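Long-range contacts in DUF1254 domain-containing protein (Vibrio parahaemolyticus, PDB 3U07), which is of unknown function but combines a DUF1254 and a DUF1214 region and is probably exported from the cytoplasm: residues Y335-K340 / Y383-S388; W348-Y353 / N399-P404; D158-K163 / L223-M228; M137-D142 / V154-S159; E272-M277 / F298-Y303. The protein carries 2 engineered substitutions. One frame throughout, in Å; residues are numbered along the deposited sequence.

Contact 1. Residues Y335-K340 / Y383-S388; sequences YVMRFK and YTIYMS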
# COMPACT_ATOMS: atom_id res chain seq x y z
N TYR A 335 0.17 -30.37 7.10
CA TYR A 335 1.21 -29.56 7.73
C TYR A 335 0.78 -29.02 9.08
O TYR A 335 -0.41 -28.99 9.40
CB TYR A 335 1.59 -28.38 6.83
CG TYR A 335 2.04 -28.78 5.44
CD1 TYR A 335 1.12 -29.04 4.43
CD2 TYR A 335 3.40 -28.90 5.14
CE1 TYR A 335 1.53 -29.40 3.15
CE2 TYR A 335 3.82 -29.26 3.87
CZ TYR A 335 2.89 -29.51 2.88
OH TYR A 335 3.32 -29.87 1.62
N VAL A 336 1.76 -28.62 9.88
CA VAL A 336 1.48 -28.04 11.18
C VAL A 336 2.42 -26.87 11.43
O VAL A 336 3.60 -26.89 11.06
CB VAL A 336 1.60 -29.09 12.32
CG1 VAL A 336 3.03 -29.56 12.47
CG2 VAL A 336 1.07 -28.50 13.62
N MSE A 337 1.87 -25.83 12.04
CA MSE A 337 2.58 -24.60 12.35
C MSE A 337 2.35 -24.32 13.84
O MSE A 337 1.21 -24.19 14.27
CB MSE A 337 1.97 -23.47 11.54
CG MSE A 337 2.91 -22.48 10.93
SE MSE A 337 1.89 -21.22 9.87
CE MSE A 337 0.36 -22.29 9.44
N ARG A 338 3.42 -24.23 14.62
CA ARG A 338 3.27 -23.96 16.04
C ARG A 338 4.22 -22.84 16.44
O ARG A 338 5.43 -22.94 16.24
CB ARG A 338 3.55 -25.22 16.85
CG ARG A 338 3.46 -25.05 18.35
CD ARG A 338 3.72 -26.39 19.02
NE ARG A 338 4.41 -26.24 20.30
CZ ARG A 338 3.82 -25.90 21.44
NH1 ARG A 338 2.51 -25.67 21.48
NH2 ARG A 338 4.54 -25.78 22.55
N PHE A 339 3.68 -21.78 17.03
CA PHE A 339 4.49 -20.62 17.39
C PHE A 339 3.87 -19.73 18.46
O PHE A 339 2.65 -19.74 18.67
CB PHE A 339 4.67 -19.75 16.14
CG PHE A 339 3.36 -19.39 15.49
CD1 PHE A 339 2.72 -20.30 14.64
CD2 PHE A 339 2.72 -18.19 15.79
CE1 PHE A 339 1.47 -20.02 14.11
CE2 PHE A 339 1.46 -17.90 15.26
CZ PHE A 339 0.83 -18.82 14.42
N LYS A 340 4.72 -18.95 19.12
CA LYS A 340 4.28 -17.99 20.13
C LYS A 340 3.61 -16.83 19.37
O LYS A 340 3.86 -16.63 18.18
CB LYS A 340 5.48 -17.45 20.91
CG LYS A 340 5.99 -18.36 22.03
CD LYS A 340 5.90 -17.63 23.37
CE LYS A 340 5.50 -18.55 24.52
NZ LYS A 340 6.65 -19.22 25.18
N TYR A 383 0.37 -20.91 19.63
CA TYR A 383 -0.75 -21.13 18.74
C TYR A 383 -0.30 -22.30 17.89
O TYR A 383 0.90 -22.48 17.65
CB TYR A 383 -1.02 -19.91 17.85
CG TYR A 383 -1.63 -18.74 18.58
CD1 TYR A 383 -0.83 -17.84 19.28
CD2 TYR A 383 -3.01 -18.52 18.56
CE1 TYR A 383 -1.39 -16.75 19.95
CE2 TYR A 383 -3.58 -17.43 19.22
CZ TYR A 383 -2.76 -16.55 19.91
OH TYR A 383 -3.30 -15.48 20.57
N THR A 384 -1.24 -23.12 17.45
CA THR A 384 -0.92 -24.27 16.63
C THR A 384 -1.92 -24.37 15.51
O THR A 384 -3.11 -24.58 15.74
CB THR A 384 -0.98 -25.58 17.45
OG1 THR A 384 0.08 -25.59 18.42
CG2 THR A 384 -0.82 -26.78 16.53
N ILE A 385 -1.45 -24.21 14.28
CA ILE A 385 -2.32 -24.31 13.12
C ILE A 385 -2.07 -25.65 12.42
O ILE A 385 -0.94 -25.98 12.08
CB ILE A 385 -2.05 -23.17 12.11
CG1 ILE A 385 -2.40 -21.82 12.74
CG2 ILE A 385 -2.85 -23.41 10.83
CD1 ILE A 385 -2.13 -20.63 11.84
N TYR A 386 -3.14 -26.42 12.22
CA TYR A 386 -3.02 -27.71 11.54
C TYR A 386 -3.65 -27.52 10.17
O TYR A 386 -4.76 -27.02 10.06
CB TYR A 386 -3.73 -28.81 12.33
CG TYR A 386 -3.50 -30.20 11.77
CD1 TYR A 386 -4.19 -30.64 10.64
CD2 TYR A 386 -2.56 -31.06 12.34
CE1 TYR A 386 -3.96 -31.90 10.09
CE2 TYR A 386 -2.32 -32.32 11.80
CZ TYR A 386 -3.02 -32.74 10.67
OH TYR A 386 -2.78 -33.98 10.13
N MSE A 387 -2.92 -27.92 9.13
CA MSE A 387 -3.38 -27.77 7.75
C MSE A 387 -3.51 -29.06 6.96
O MSE A 387 -2.62 -29.91 6.99
CB MSE A 387 -2.43 -26.83 6.98
CG MSE A 387 -2.36 -25.41 7.52
SE MSE A 387 -0.80 -24.47 6.89
CE MSE A 387 0.43 -25.14 8.20
N SER A 388 -4.62 -29.19 6.24
CA SER A 388 -4.88 -30.36 5.42
C SER A 388 -5.97 -30.08 4.39
O SER A 388 -6.71 -29.10 4.51
CB SER A 388 -5.32 -31.55 6.29
OG SER A 388 -5.70 -32.65 5.48
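Between Y335 and M387 at one end and F339 and Y383 at the other, strands 335-340 and 383-388 pair as central antiparallel neighbours in a mixed sheet of the DUF1214 region. Three hydrogen-bonded pairs alternate with two non-hydrogen-bonded ones. On the face carrying Y335, M337, F339, Y383, I385 and M387, the apolar bumps crowd together. One face of the F339 ring lies over Y383 CB, 4.0 Å from F339 CZ and offset toward the rim, with I385 CD1 at the ring edge, 4.3 Å from F339 CE1. W348 meets the F339 and Y383 rings edge-to-face. The selenomethionines M337 and M387 cross obliquely beside I385 and Y335, but the exact positions of their methyl ends are doubtful. On the other face V336 CG2 rests on T384 CG2, and the arginine stem of R338, whose NH1 forms a salt bridge with D378, passes T384, R338 CG lying 3.4 Å from T384 OG1.

Contact 2. Residues W348-Y353 / N399-P404; sequences WSVTIY and NFLPVP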
# COMPACT_ATOMS: atom_id res chain seq x y z
N TRP A 348 -3.01 -10.33 14.02
CA TRP A 348 -2.25 -10.99 12.96
C TRP A 348 -3.08 -12.09 12.32
O TRP A 348 -4.14 -12.47 12.83
CB TRP A 348 -0.94 -11.56 13.51
CG TRP A 348 -1.09 -12.48 14.67
CD1 TRP A 348 -1.00 -12.16 15.99
CD2 TRP A 348 -1.37 -13.89 14.62
NE1 TRP A 348 -1.20 -13.27 16.77
CE2 TRP A 348 -1.43 -14.35 15.95
CE3 TRP A 348 -1.58 -14.80 13.57
CZ2 TRP A 348 -1.69 -15.68 16.27
CZ3 TRP A 348 -1.84 -16.13 13.89
CH2 TRP A 348 -1.89 -16.56 15.23
N SER A 349 -2.60 -12.60 11.19
CA SER A 349 -3.32 -13.64 10.47
C SER A 349 -2.40 -14.35 9.48
O SER A 349 -1.33 -13.85 9.13
CB SER A 349 -4.47 -13.01 9.69
OG SER A 349 -3.98 -12.09 8.73
N VAL A 350 -2.80 -15.54 9.05
CA VAL A 350 -2.05 -16.29 8.06
C VAL A 350 -3.13 -16.74 7.08
O VAL A 350 -4.15 -17.30 7.47
CB VAL A 350 -1.28 -17.50 8.68
CG1 VAL A 350 -1.18 -17.34 10.17
CG2 VAL A 350 -1.92 -18.81 8.30
N THR A 351 -2.91 -16.46 5.80
CA THR A 351 -3.88 -16.80 4.77
C THR A 351 -3.29 -17.73 3.72
O THR A 351 -2.10 -17.63 3.39
CB THR A 351 -4.40 -15.51 4.07
OG1 THR A 351 -4.87 -14.59 5.07
CG2 THR A 351 -5.54 -15.82 3.11
N ILE A 352 -4.12 -18.62 3.18
CA ILE A 352 -3.67 -19.57 2.18
C ILE A 352 -4.06 -19.17 0.76
O ILE A 352 -5.20 -18.81 0.50
CB ILE A 352 -4.25 -20.98 2.46
CG1 ILE A 352 -3.81 -21.44 3.86
CG2 ILE A 352 -3.81 -21.96 1.39
CD1 ILE A 352 -2.30 -21.40 4.07
N TYR A 353 -3.09 -19.26 -0.15
CA TYR A 353 -3.31 -18.92 -1.56
C TYR A 353 -2.75 -20.02 -2.45
O TYR A 353 -1.76 -20.67 -2.10
CB TYR A 353 -2.60 -17.60 -1.90
CG TYR A 353 -3.05 -16.41 -1.09
CD1 TYR A 353 -4.07 -15.57 -1.54
CD2 TYR A 353 -2.44 -16.11 0.13
CE1 TYR A 353 -4.47 -14.46 -0.80
CE2 TYR A 353 -2.84 -15.01 0.88
CZ TYR A 353 -3.85 -14.19 0.41
OH TYR A 353 -4.23 -13.09 1.15
N ASN A 399 -8.55 -24.15 15.16
CA ASN A 399 -7.14 -24.15 14.78
C ASN A 399 -6.88 -24.85 13.45
O ASN A 399 -5.73 -24.96 13.01
CB ASN A 399 -6.29 -24.79 15.88
CG ASN A 399 -6.33 -24.02 17.18
OD1 ASN A 399 -6.57 -22.81 17.18
ND2 ASN A 399 -6.08 -24.70 18.29
N PHE A 400 -7.94 -25.33 12.81
CA PHE A 400 -7.78 -26.01 11.53
C PHE A 400 -7.86 -25.04 10.36
O PHE A 400 -8.81 -24.26 10.24
CB PHE A 400 -8.85 -27.08 11.34
CG PHE A 400 -8.71 -27.82 10.04
CD1 PHE A 400 -7.77 -28.84 9.91
CD2 PHE A 400 -9.46 -27.46 8.93
CE1 PHE A 400 -7.58 -29.48 8.69
CE2 PHE A 400 -9.28 -28.09 7.71
CZ PHE A 400 -8.34 -29.10 7.59
N LEU A 401 -6.85 -25.10 9.49
CA LEU A 401 -6.83 -24.23 8.32
C LEU A 401 -6.77 -25.09 7.07
O LEU A 401 -5.79 -25.79 6.83
CB LEU A 401 -5.63 -23.28 8.38
CG LEU A 401 -5.42 -22.31 7.21
CD1 LEU A 401 -6.73 -21.62 6.83
CD2 LEU A 401 -4.36 -21.29 7.59
N PRO A 402 -7.85 -25.06 6.26
CA PRO A 402 -7.93 -25.83 5.02
C PRO A 402 -6.80 -25.43 4.08
O PRO A 402 -6.37 -24.28 4.06
CB PRO A 402 -9.30 -25.43 4.46
CG PRO A 402 -10.10 -25.16 5.68
CD PRO A 402 -9.12 -24.36 6.52
N VAL A 403 -6.32 -26.39 3.31
CA VAL A 403 -5.26 -26.15 2.35
C VAL A 403 -5.67 -26.94 1.11
O VAL A 403 -6.21 -28.04 1.22
CB VAL A 403 -3.91 -26.61 2.96
CG1 VAL A 403 -3.13 -27.47 1.99
CG2 VAL A 403 -3.10 -25.37 3.36
N PRO A 404 -5.45 -26.38 -0.09
CA PRO A 404 -5.82 -27.04 -1.35
C PRO A 404 -4.97 -28.23 -1.78
O PRO A 404 -3.84 -28.40 -1.34
CB PRO A 404 -5.75 -25.91 -2.35
CG PRO A 404 -4.57 -25.14 -1.88
CD PRO A 404 -4.77 -25.10 -0.37
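The side chain of I352 meets those of L401, V403 and P404, its CG1 also lies near P402 O, and V350 adds a further apolar contact. L401 CD2 touches both strand residues, 3.6 Å from V350 CG2 and 3.8 Å from I352 CG1. L401 CG, set anti to the backbone N (chi1 178°), also lies 3.8 Å from I352 CG1. I352 divides its own branches: CG1 faces L401, whereas CG2 presses on the proline ring at P404 CD, 3.7 Å away, and touches V403 CG2 at 4.0 Å. The I352 and V403 side chains cross at about a right angle. No hydrogen bond joins the segments, whose axes run 8.4 Å apart at 28°; this is face-to-face packing of two beta sheets within the DUF1214 region, strand 347-354 belonging to an antiparallel sheet and the short, weakly bonded strand 400-402 to the edge of a mixed one. Further out, backbone bonds tie V350 to R370 and I352 to H368 on one flank of the strand, and T351 to I411 on the other. L401 also leans on I385 and M387 of strand 382-388, while V403 reaches across to F408 of the opposing sheet.

Contact 3. Residues D158-K163 / L223-M228; sequences DSNLVK and LCDGSM
N160 and D225 meet obliquely, with amide and carboxylate planes 67° apart. N160 ND2 donates to D225 OD1 at 2.7 Å; the acceptor lies close to the amide plane, yet the donor sits well above the carboxylate plane. D225 CG is anti to the backbone N (chi1 -175°), and the other oxygen, OD2, rests 3.6 Å from L161 CG, the two side chains crossing at about a right angle. OD2 also takes a bond from a water that accepts from L161 N, and pairs with R205, so the carboxylate is held from several directions. Backbone bonds continue the join: N160 N reaches D225 O at 3.1 Å and S227 N reaches D158 O at 2.9 Å. Farther along, selenomethionine M228 sets CE against S159 CB, 3.8 Å away. G226 pairs with S159, their CA atoms 4.6 Å apart. This single beta bridge, with the N160-D225 bond, joins the lead-in to strand 161-169 to the turn after helix 215-224, an inverse gamma turn centred on D225, next to disulfide-bonded C224.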
# COMPACT_ATOMS: atom_id res chain seq x y z
N ASP A 158 1.93 17.04 -1.11
CA ASP A 158 2.83 17.61 -2.09
C ASP A 158 2.47 17.36 -3.55
O ASP A 158 3.08 17.95 -4.44
CB ASP A 158 4.26 17.16 -1.80
CG ASP A 158 4.79 17.77 -0.51
OD1 ASP A 158 5.20 17.01 0.39
OD2 ASP A 158 4.81 19.01 -0.40
N SER A 159 1.51 16.47 -3.79
CA SER A 159 1.03 16.22 -5.15
C SER A 159 -0.47 16.54 -5.06
O SER A 159 -1.11 16.23 -4.05
CB SER A 159 1.25 14.77 -5.59
OG SER A 159 0.44 13.86 -4.87
N ASN A 160 -1.03 17.18 -6.08
CA ASN A 160 -2.45 17.52 -6.04
C ASN A 160 -3.32 16.28 -6.12
O ASN A 160 -4.46 16.28 -5.65
CB ASN A 160 -2.81 18.51 -7.14
CG ASN A 160 -2.18 19.87 -6.92
OD1 ASN A 160 -2.02 20.31 -5.78
ND2 ASN A 160 -1.82 20.55 -8.01
N LEU A 161 -2.79 15.22 -6.72
CA LEU A 161 -3.52 13.96 -6.83
C LEU A 161 -2.96 13.05 -5.74
O LEU A 161 -1.74 12.90 -5.61
CB LEU A 161 -3.29 13.32 -8.20
CG LEU A 161 -3.78 14.07 -9.44
CD1 LEU A 161 -3.25 13.38 -10.70
CD2 LEU A 161 -5.30 14.12 -9.46
N VAL A 162 -3.84 12.45 -4.94
CA VAL A 162 -3.37 11.56 -3.90
C VAL A 162 -4.22 10.29 -3.90
O VAL A 162 -5.45 10.36 -3.98
CB VAL A 162 -3.40 12.23 -2.49
CG1 VAL A 162 -3.14 13.72 -2.61
CG2 VAL A 162 -4.71 11.98 -1.81
N LYS A 163 -3.57 9.14 -3.83
CA LYS A 163 -4.30 7.88 -3.84
C LYS A 163 -4.84 7.58 -2.44
O LYS A 163 -4.11 7.65 -1.45
CB LYS A 163 -3.38 6.76 -4.33
CG LYS A 163 -4.03 5.36 -4.37
CD LYS A 163 -3.18 4.40 -5.20
CE LYS A 163 -3.54 2.94 -4.95
NZ LYS A 163 -5.01 2.70 -4.83
N LEU A 223 5.33 16.42 -11.67
CA LEU A 223 6.07 17.36 -10.83
C LEU A 223 5.41 18.74 -10.85
O LEU A 223 5.40 19.45 -9.86
CB LEU A 223 7.51 17.48 -11.35
CG LEU A 223 8.75 17.01 -10.57
CD1 LEU A 223 8.42 16.10 -9.42
CD2 LEU A 223 9.68 16.33 -11.56
N CYS A 224 4.86 19.09 -12.00
CA CYS A 224 4.22 20.38 -12.19
C CYS A 224 2.92 20.50 -11.39
O CYS A 224 2.61 21.56 -10.86
CB CYS A 224 3.92 20.60 -13.68
SG CYS A 224 3.55 22.33 -14.14
N ASP A 225 2.18 19.40 -11.31
CA ASP A 225 0.88 19.36 -10.64
C ASP A 225 0.96 19.31 -9.12
O ASP A 225 0.47 18.37 -8.49
CB ASP A 225 0.09 18.16 -11.19
CG ASP A 225 -1.33 18.10 -10.65
OD1 ASP A 225 -1.90 19.17 -10.35
OD2 ASP A 225 -1.88 16.98 -10.53
N GLY A 226 1.56 20.33 -8.54
CA GLY A 226 1.68 20.36 -7.09
C GLY A 226 2.94 21.04 -6.58
O GLY A 226 3.57 21.83 -7.28
N SER A 227 3.32 20.68 -5.36
CA SER A 227 4.48 21.24 -4.68
C SER A 227 5.70 20.33 -4.65
O SER A 227 6.66 20.59 -3.92
CB SER A 227 4.08 21.57 -3.24
OG SER A 227 4.45 22.88 -2.89
N MSE A 228 5.66 19.25 -5.42
CA MSE A 228 6.75 18.29 -5.45
C MSE A 228 8.11 18.91 -5.80
O MSE A 228 9.14 18.45 -5.31
CB MSE A 228 6.40 17.18 -6.43
CG MSE A 228 6.97 15.83 -6.09
SE MSE A 228 5.86 14.49 -6.92
CE MSE A 228 4.92 13.95 -5.38
O HOH W 1 6.68 21.14 -0.59
O HOH W 2 -0.50 15.35 -8.95

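Contact 4. Residues M137-D142 / V154-S159; sequences MFAAQD and VVRVDS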
# COMPACT_ATOMS: atom_id res chain seq x y z
N MSE A 137 -8.98 16.73 6.61
CA MSE A 137 -8.83 17.60 5.46
C MSE A 137 -7.46 17.48 4.81
O MSE A 137 -6.44 17.56 5.48
CB MSE A 137 -9.09 19.06 5.87
CG MSE A 137 -9.17 20.02 4.69
SE MSE A 137 -9.64 21.86 5.19
CE MSE A 137 -7.86 22.51 5.41
N PHE A 138 -7.47 17.28 3.50
CA PHE A 138 -6.25 17.18 2.72
C PHE A 138 -6.17 18.46 1.89
O PHE A 138 -7.10 18.79 1.16
CB PHE A 138 -6.31 15.96 1.81
CG PHE A 138 -6.37 14.67 2.56
CD1 PHE A 138 -7.56 14.26 3.16
CD2 PHE A 138 -5.23 13.90 2.74
CE1 PHE A 138 -7.61 13.11 3.93
CE2 PHE A 138 -5.26 12.73 3.51
CZ PHE A 138 -6.46 12.34 4.10
N ALA A 139 -5.06 19.17 2.02
CA ALA A 139 -4.88 20.41 1.29
C ALA A 139 -3.52 20.45 0.64
O ALA A 139 -2.57 19.83 1.13
CB ALA A 139 -5.05 21.61 2.23
N ALA A 140 -3.46 21.17 -0.48
CA ALA A 140 -2.22 21.30 -1.17
C ALA A 140 -1.33 22.02 -0.22
O ALA A 140 -1.76 22.85 0.63
CB ALA A 140 -2.33 22.08 -2.46
N GLN A 141 -0.09 21.67 -0.36
CA GLN A 141 0.90 22.25 0.47
C GLN A 141 0.90 23.78 0.51
O GLN A 141 1.13 24.34 1.57
CB GLN A 141 2.21 21.66 0.02
CG GLN A 141 3.34 22.07 0.89
CD GLN A 141 3.24 21.49 2.29
OE1 GLN A 141 2.83 22.17 3.23
NE2 GLN A 141 3.63 20.24 2.44
N ASP A 142 0.64 24.43 -0.64
CA ASP A 142 0.63 25.90 -0.81
C ASP A 142 -0.75 26.55 -0.57
O ASP A 142 -0.91 27.77 -0.66
CB ASP A 142 1.03 26.27 -2.25
CG ASP A 142 0.15 25.56 -3.29
OD1 ASP A 142 0.59 24.54 -3.86
OD2 ASP A 142 -1.00 26.02 -3.51
N VAL A 154 -5.46 18.14 9.61
CA VAL A 154 -5.17 18.64 8.28
C VAL A 154 -3.93 17.94 7.74
O VAL A 154 -2.91 17.86 8.41
CB VAL A 154 -4.89 20.16 8.29
CG1 VAL A 154 -4.55 20.64 6.89
CG2 VAL A 154 -6.09 20.92 8.85
N VAL A 155 -4.04 17.42 6.52
CA VAL A 155 -2.91 16.75 5.87
C VAL A 155 -2.45 17.59 4.69
O VAL A 155 -3.20 17.80 3.73
CB VAL A 155 -3.31 15.36 5.32
CG1 VAL A 155 -2.10 14.71 4.66
CG2 VAL A 155 -3.87 14.50 6.42
N ARG A 156 -1.22 18.10 4.77
CA ARG A 156 -0.66 18.89 3.67
C ARG A 156 -0.05 17.91 2.67
O ARG A 156 0.80 17.10 3.05
CB ARG A 156 0.41 19.85 4.19
CG ARG A 156 -0.15 20.97 5.06
CD ARG A 156 -0.87 22.02 4.23
NE ARG A 156 -1.50 23.04 5.06
CZ ARG A 156 -2.10 24.14 4.60
NH1 ARG A 156 -2.15 24.38 3.30
NH2 ARG A 156 -2.65 25.00 5.45
N VAL A 157 -0.48 17.96 1.41
CA VAL A 157 0.04 17.02 0.42
C VAL A 157 0.88 17.72 -0.65
O VAL A 157 0.59 18.86 -1.05
CB VAL A 157 -1.11 16.21 -0.25
CG1 VAL A 157 -1.93 15.50 0.83
CG2 VAL A 157 -2.01 17.12 -1.08
N ASP A 158 1.93 17.04 -1.11
CA ASP A 158 2.83 17.61 -2.09
C ASP A 158 2.47 17.36 -3.55
O ASP A 158 3.08 17.95 -4.44
CB ASP A 158 4.26 17.16 -1.80
CG ASP A 158 4.79 17.77 -0.51
OD1 ASP A 158 5.20 17.01 0.39
OD2 ASP A 158 4.81 19.01 -0.40
N SER A 159 1.51 16.47 -3.79
CA SER A 159 1.03 16.22 -5.15
C SER A 159 -0.47 16.54 -5.06
O SER A 159 -1.11 16.23 -4.05
CB SER A 159 1.25 14.77 -5.59
OG SER A 159 0.44 13.86 -4.87
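A parallel pair of beta strands, 137-140 and 154-157, forms one margin of a mixed sheet in the DUF1254 region, with M137 facing V154, F138 facing V155 and A139 facing R156. Their axes come within 4.6 Å at a signed crossing angle of -30°. The ladder steps from V155 N to M137 O (2.6 Å), A139 N to V155 O, V157 N to A139 O, and finally Q141 N to V157 O, where the N-H is less straight.

On one face F138 and V155 lie side by side. The F138 ring has V155 CG2 over a face in a CH-pi contact, 4.1 Å from its centroid, and V157 CG1 at its edge. A122 of strand 120-125 packs on both F138 and V155, so this face looks into the protein. On the other face, M137 and V154 run alongside each other, the selenomethionine CE reaching V154 CG1 at 4.1 Å. The bend at chi2 (-74°) sets R156 CD beside A140 O. A139 CB lies over one face of the R156 guanidinium, and NH1, which also bonds W143 O, donates in plane to A140 O at 3.1 Å. The Q141 and R156 side chains cross at about a right angle, although their amide and guanidinium planes are only 14° apart; Q141 OE1 rests 3.5 Å from R156 CB, while NE2 makes a weak hydrogen bond of 3.3 Å to D158 OD2.

Contact 5. Residues E272-M277 / F298-Y303; sequences ELAPKM and FAEGTY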
# COMPACT_ATOMS: atom_id res chain seq x y z
N GLU A 272 18.53 -5.84 -10.40
CA GLU A 272 19.64 -6.46 -9.68
C GLU A 272 19.64 -6.20 -8.18
O GLU A 272 20.11 -7.03 -7.40
CB GLU A 272 20.97 -5.99 -10.28
CG GLU A 272 22.17 -6.23 -9.38
CD GLU A 272 23.45 -5.64 -9.94
OE1 GLU A 272 23.38 -4.56 -10.57
OE2 GLU A 272 24.52 -6.24 -9.74
N LEU A 273 19.12 -5.05 -7.77
CA LEU A 273 19.09 -4.69 -6.35
C LEU A 273 17.94 -5.33 -5.59
O LEU A 273 18.07 -5.67 -4.41
CB LEU A 273 19.01 -3.17 -6.21
CG LEU A 273 18.98 -2.59 -4.80
CD1 LEU A 273 20.28 -2.92 -4.08
CD2 LEU A 273 18.77 -1.08 -4.87
N ALA A 274 16.82 -5.50 -6.27
CA ALA A 274 15.61 -6.05 -5.68
C ALA A 274 15.74 -7.19 -4.66
O ALA A 274 15.43 -7.01 -3.49
CB ALA A 274 14.64 -6.45 -6.78
N PRO A 275 16.20 -8.38 -5.10
CA PRO A 275 16.32 -9.48 -4.15
C PRO A 275 17.15 -9.26 -2.89
O PRO A 275 17.03 -10.02 -1.93
CB PRO A 275 16.86 -10.62 -5.01
CG PRO A 275 17.72 -9.90 -5.99
CD PRO A 275 16.84 -8.73 -6.38
N LYS A 276 17.97 -8.22 -2.87
CA LYS A 276 18.80 -7.95 -1.70
C LYS A 276 18.09 -7.09 -0.64
O LYS A 276 18.68 -6.78 0.40
CB LYS A 276 20.09 -7.25 -2.12
CG LYS A 276 20.73 -7.83 -3.36
CD LYS A 276 22.13 -7.30 -3.54
CE LYS A 276 22.69 -7.65 -4.90
NZ LYS A 276 24.11 -7.22 -5.01
N MSE A 277 16.84 -6.73 -0.88
CA MSE A 277 16.11 -5.89 0.07
C MSE A 277 15.38 -6.68 1.15
O MSE A 277 14.52 -7.51 0.84
CB MSE A 277 15.11 -5.01 -0.67
CG MSE A 277 15.23 -3.56 -0.29
SE MSE A 277 16.55 -2.65 -1.35
CE MSE A 277 18.21 -3.39 -0.68
N PHE A 298 14.57 3.51 -2.11
CA PHE A 298 13.20 4.02 -2.04
C PHE A 298 12.41 3.46 -3.22
O PHE A 298 11.25 3.05 -3.08
CB PHE A 298 13.19 5.55 -2.10
CG PHE A 298 11.82 6.16 -2.07
CD1 PHE A 298 11.12 6.27 -0.87
CD2 PHE A 298 11.20 6.59 -3.25
CE1 PHE A 298 9.83 6.82 -0.84
CE2 PHE A 298 9.92 7.14 -3.23
CZ PHE A 298 9.23 7.25 -2.02
N ALA A 299 13.05 3.46 -4.39
CA ALA A 299 12.43 2.96 -5.61
C ALA A 299 12.02 1.49 -5.51
O ALA A 299 11.03 1.08 -6.14
CB ALA A 299 13.40 3.14 -6.79
N GLU A 300 12.75 0.69 -4.74
CA GLU A 300 12.39 -0.72 -4.61
C GLU A 300 11.04 -0.86 -3.90
O GLU A 300 10.38 -1.89 -4.00
CB GLU A 300 13.47 -1.50 -3.83
CG GLU A 300 14.83 -1.66 -4.56
CD GLU A 300 14.74 -2.50 -5.84
OE1 GLU A 300 13.74 -3.21 -6.04
OE2 GLU A 300 15.70 -2.45 -6.64
N GLY A 301 10.64 0.19 -3.19
CA GLY A 301 9.35 0.16 -2.51
C GLY A 301 8.26 0.00 -3.55
O GLY A 301 7.29 -0.74 -3.34
N THR A 302 8.41 0.71 -4.66
CA THR A 302 7.44 0.65 -5.75
C THR A 302 7.63 -0.65 -6.55
O THR A 302 6.66 -1.30 -6.96
CB THR A 302 7.61 1.85 -6.72
OG1 THR A 302 7.09 3.04 -6.11
CG2 THR A 302 6.89 1.60 -8.03
N TYR A 303 8.88 -1.01 -6.78
CA TYR A 303 9.21 -2.20 -7.54
C TYR A 303 8.71 -3.48 -6.89
O TYR A 303 8.11 -4.33 -7.55
CB TYR A 303 10.72 -2.31 -7.74
CG TYR A 303 11.12 -3.45 -8.65
CD1 TYR A 303 10.93 -3.37 -10.03
CD2 TYR A 303 11.69 -4.61 -8.13
CE1 TYR A 303 11.29 -4.41 -10.86
CE2 TYR A 303 12.05 -5.67 -8.96
CZ TYR A 303 11.86 -5.56 -10.32
OH TYR A 303 12.23 -6.59 -11.15
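The ring of Y303 and the carboxylate of E300 are the flat groups here, and both meet A274. The methyl of A274 approaches the Y303 ring obliquely, its CB 3.5 Å from CE2, and stands 3.4 Å from E300 OE1. The other carboxylate oxygen, OE2, lies 3.4 Å from L273 CB. A bend at chi2 (-65°) turns E300 CD toward the end of helix 253-273 and its following 3-10 turn, leaving the aliphatic stem to selenomethionine M277, whose SE sits 3.8 Å from E300 CG; these two side chains cross at about a right angle. L270 and L283 also touch E300, and V271 touches Y303, so helix 295-305 packs against the end of helix 253-273 in a largely apolar setting. No hydrogen bond crosses the contact: A274 N is 3.3 Å from E300 OE2, but at a poor angle. E300 OE1 is buried with no partner in the model, and such surroundings would probably raise the acid's pKa, making a protonated form plausible.

The five contacts fall into two groups and an outlier. Contacts 1 and 2 have centres 9 Å apart and both reach the sheet in which 382-388 and 400-402 are neighbours; probable hydrogen bonds from L401 N to Y386 O (2.9 Å) and from V403 N to S388 O (3.0 Å) join them. Contacts 3 and 4, also 9 Å apart between centres, share D158 and S159, so the chain leaves the parallel pair and enters the bridge directly, with S227 packing on Q141. The groups lie on opposite sides of the chain's centre, contacts 1 and 3 being 46 Å apart between centres. Helical contact 5 lies 24 Å from contact 3 and 28 Å from contact 2, centre to centre.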